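Local coordinates for protein carbonic anhydrase (Neosartorya fumigata, PDB 7COI) that probably catalyses the reversible hydration of carbon dioxide to hydrogencarbonate, as a beta-class carbonic anhydrase that binds one zinc ion per subunit, at residues 114-119 with 135-140. Residues are numbered along the deposited sequence; the frame is centred on the assembly and turned at random.
With ZN (zinc ion), chain F.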
ATOM      1  N   ILE A 114       5.716  17.645 -18.824  1.00 19.23           N
ATOM      2  CA  ILE A 114       6.166  17.729 -17.415  1.00 17.21           C
ATOM      3  C   ILE A 114       5.260  16.835 -16.555  1.00 15.98           C
ATOM      4  O   ILE A 114       4.010  16.967 -16.661  1.00 16.77           O
ATOM      5  CB  ILE A 114       6.176  19.173 -16.887  1.00 18.74           C
ATOM      6  CG1 ILE A 114       7.110  20.072 -17.735  1.00 18.66           C
ATOM      7  CG2 ILE A 114       6.573  19.184 -15.412  1.00 18.87           C
ATOM      8  CD1 ILE A 114       7.026  21.528 -17.427  1.00 20.12           C
ATOM      9  N   LEU A 115       5.888  15.976 -15.754  1.00 14.48           N
ATOM     10  CA  LEU A 115       5.267  15.339 -14.569  1.00 15.34           C
ATOM     11  C   LEU A 115       5.731  16.123 -13.357  1.00 15.34           C
ATOM     12  O   LEU A 115       6.954  16.232 -13.134  1.00 15.51           O
ATOM     13  CB  LEU A 115       5.644  13.849 -14.454  1.00 16.89           C
ATOM     14  CG  LEU A 115       5.354  13.211 -13.074  1.00 16.42           C
ATOM     15  CD1 LEU A 115       3.859  13.261 -12.761  1.00 15.29           C
ATOM     16  CD2 LEU A 115       5.841  11.780 -13.025  1.00 17.66           C
ATOM     17  N   TRP A 116       4.782  16.620 -12.564  1.00 14.71           N
ATOM     18  CA  TRP A 116       5.048  17.334 -11.301  1.00 14.35           C
ATOM     19  C   TRP A 116       4.639  16.430 -10.146  1.00 15.77           C
ATOM     20  O   TRP A 116       3.503  15.968 -10.140  1.00 14.76           O
ATOM     21  CB  TRP A 116       4.228  18.610 -11.282  1.00 15.14           C
ATOM     22  CG  TRP A 116       4.298  19.434 -10.043  1.00 14.55           C
ATOM     23  CD1 TRP A 116       3.559  19.281  -8.902  1.00 14.94           C
ATOM     24  CD2 TRP A 116       5.113  20.588  -9.839  1.00 16.12           C
ATOM     25  NE1 TRP A 116       3.839  20.283  -8.022  1.00 16.13           N
ATOM     26  CE2 TRP A 116       4.787  21.112  -8.571  1.00 14.31           C
ATOM     27  CE3 TRP A 116       6.045  21.265 -10.633  1.00 16.97           C
ATOM     28  CZ2 TRP A 116       5.370  22.255  -8.068  1.00 16.09           C
ATOM     29  CZ3 TRP A 116       6.637  22.393 -10.115  1.00 15.54           C
ATOM     30  CH2 TRP A 116       6.295  22.883  -8.860  1.00 16.95           C
ATOM     31  N   ILE A 117       5.562  16.172  -9.233  1.00 15.28           N
ATOM     32  CA  ILE A 117       5.273  15.503  -7.942  1.00 15.40           C
ATOM     33  C   ILE A 117       5.532  16.556  -6.873  1.00 15.25           C
ATOM     34  O   ILE A 117       6.696  17.002  -6.709  1.00 14.23           O
ATOM     35  CB  ILE A 117       6.089  14.220  -7.738  1.00 15.78           C
ATOM     36  CG1 ILE A 117       5.864  13.222  -8.874  1.00 16.23           C
ATOM     37  CG2 ILE A 117       5.739  13.649  -6.370  1.00 16.62           C
ATOM     38  CD1 ILE A 117       6.831  12.072  -8.941  1.00 18.48           C
ATOM     39  N   GLY A 118       4.470  17.016  -6.234  1.00 13.66           N
ATOM     40  CA  GLY A 118       4.594  18.013  -5.172  1.00 12.73           C
ATOM     41  C   GLY A 118       3.706  17.730  -3.973  1.00 12.33           C
ATOM     42  O   GLY A 118       3.080  16.654  -3.867  1.00 12.03           O
ATOM     43  N   CYS A 119       3.689  18.685  -3.062  1.00 12.41           N
ATOM     44  CA  CYS A 119       2.929  18.563  -1.814  1.00 12.70           C
ATOM     45  C   CYS A 119       1.466  18.949  -2.081  1.00 11.84           C
ATOM     46  O   CYS A 119       1.212  19.846  -2.912  1.00 12.48           O
ATOM     47  CB  CYS A 119       3.545  19.380  -0.680  1.00 13.60           C
ATOM     48  SG  CYS A 119       2.731  19.002   0.836  1.00 13.65           S
ATOM     49  N   GLY A 135      -3.257  21.198 -19.520  1.00 16.39           N
ATOM     50  CA  GLY A 135      -2.613  20.387 -20.559  1.00 17.01           C
ATOM     51  C   GLY A 135      -1.098  20.412 -20.469  1.00 17.09           C
ATOM     52  O   GLY A 135      -0.453  19.631 -21.158  1.00 19.25           O
ATOM     53  N   ASP A 136      -0.530  21.262 -19.637  1.00 17.16           N
ATOM     54  CA  ASP A 136       0.932  21.452 -19.559  1.00 18.13           C
ATOM     55  C   ASP A 136       1.573  20.517 -18.533  1.00 17.34           C
ATOM     56  O   ASP A 136       2.751  20.105 -18.753  1.00 16.38           O
ATOM     57  CB  ASP A 136       1.269  22.912 -19.309  1.00 19.82           C
ATOM     58  CG  ASP A 136       0.956  23.839 -20.474  1.00 20.15           C
ATOM     59  OD1 ASP A 136       0.741  23.329 -21.604  1.00 21.58           O
ATOM     60  OD2 ASP A 136       0.883  25.058 -20.234  1.00 21.37           O
ATOM     61  N   VAL A 137       0.903  20.235 -17.411  1.00 16.80           N
ATOM     62  CA  VAL A 137       1.563  19.560 -16.262  1.00 16.10           C
ATOM     63  C   VAL A 137       0.704  18.385 -15.759  1.00 14.88           C
ATOM     64  O   VAL A 137      -0.335  18.616 -15.098  1.00 16.34           O
ATOM     65  CB  VAL A 137       1.868  20.537 -15.117  1.00 15.64           C
ATOM     66  CG1 VAL A 137       2.739  19.875 -14.059  1.00 15.71           C
ATOM     67  CG2 VAL A 137       2.540  21.818 -15.621  1.00 18.28           C
ATOM     68  N   PHE A 138       1.201  17.183 -15.970  1.00 12.81           N
ATOM     69  CA  PHE A 138       0.633  15.945 -15.376  1.00 13.50           C
ATOM     70  C   PHE A 138       1.041  15.930 -13.909  1.00 13.50           C
ATOM     71  O   PHE A 138       2.228  16.163 -13.616  1.00 15.01           O
ATOM     72  CB  PHE A 138       1.100  14.728 -16.172  1.00 13.91           C
ATOM     73  CG  PHE A 138       0.317  13.482 -15.891  1.00 13.10           C
ATOM     74  CD1 PHE A 138      -0.939  13.309 -16.451  1.00 15.30           C
ATOM     75  CD2 PHE A 138       0.852  12.447 -15.152  1.00 15.53           C
ATOM     76  CE1 PHE A 138      -1.657  12.145 -16.245  1.00 14.61           C
ATOM     77  CE2 PHE A 138       0.144  11.271 -14.957  1.00 14.93           C
ATOM     78  CZ  PHE A 138      -1.117  11.127 -15.494  1.00 16.10           C
ATOM     79  N   THR A 139       0.094  15.769 -12.989  1.00 13.26           N
ATOM     80  CA  THR A 139       0.328  16.146 -11.575  1.00 13.64           C
ATOM     81  C   THR A 139      -0.005  15.037 -10.569  1.00 13.50           C
ATOM     82  O   THR A 139      -1.100  14.472 -10.619  1.00 12.85           O
ATOM     83  CB  THR A 139      -0.459  17.401 -11.216  1.00 14.29           C
ATOM     84  OG1 THR A 139      -0.080  18.463 -12.104  1.00 13.72           O
ATOM     85  CG2 THR A 139      -0.222  17.819  -9.790  1.00 12.90           C
ATOM     86  N   HIS A 140       0.920  14.796  -9.649  1.00 13.53           N
ATOM     87  CA  HIS A 140       0.708  14.033  -8.402  1.00 13.44           C
ATOM     88  C   HIS A 140       1.054  14.921  -7.216  1.00 12.13           C
ATOM     89  O   HIS A 140       2.182  15.455  -7.137  1.00 15.22           O
ATOM     90  CB  HIS A 140       1.557  12.763  -8.410  1.00 12.98           C
ATOM     91  CG  HIS A 140       1.261  11.803  -7.308  1.00 12.88           C
ATOM     92  ND1 HIS A 140      -0.026  11.335  -7.046  1.00 12.18           N
ATOM     93  CD2 HIS A 140       2.088  11.190  -6.420  1.00 13.74           C
ATOM     94  CE1 HIS A 140       0.033  10.466  -6.049  1.00 11.62           C
ATOM     95  NE2 HIS A 140       1.308  10.374  -5.631  1.00 12.84           N
TER
HETATM   96 ZN    ZN F 302       3.932  20.275   2.391  1.00 17.55          ZN
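The indole of Trp116 runs alongside Thr139 on one face of the sheet, which Val137 shares. Thr139 CG2 sits 4.1 Å from Trp116 CD1, and Val137 CG1 presses on Trp116 CB at 3.4 Å. Both methyls approach the indole obliquely. On the other face, Leu115 CD1 reaches the edge of the Phe138 ring, 3.9 Å from CD2. With CG anti to the backbone N (chi1 165°) and chi2 at 62°, the CD1 methyl of Leu115 comes nearer strand 137-140 than the start of the side chain does. Ile117 CG2 lies at the edge of the His140 ring, near its plane. His140 ND1 is hydrogen-bonded to Arg141 O of the second subunit, and Thr139 O to Ser120 OG of that subunit.

Four backbone hydrogen bonds tie the strands in parallel register. Phe138 N to Ile114 O is the most bent, at 146°. Trp116 N donates to Phe138 O at 2.8 Å. Trp116 O accepts from His140 N at 2.9 Å. Gly118 N then meets His140 O. Thr139 OG1 donates to Val137 O from above the carbonyl plane.

Strand 114-119 ends at Cys119, whose SG binds the zinc ion at 2.3 Å; His175 and Cys178 are also ligands. The two strands belong to a beta-alpha-beta unit. Its helix 126-129 packs on Trp116, Val137 and Thr139, while helix 152-164 covers Leu115, Phe138 and His140. Strand 114-119 lies between strands 137-142 and 169-175.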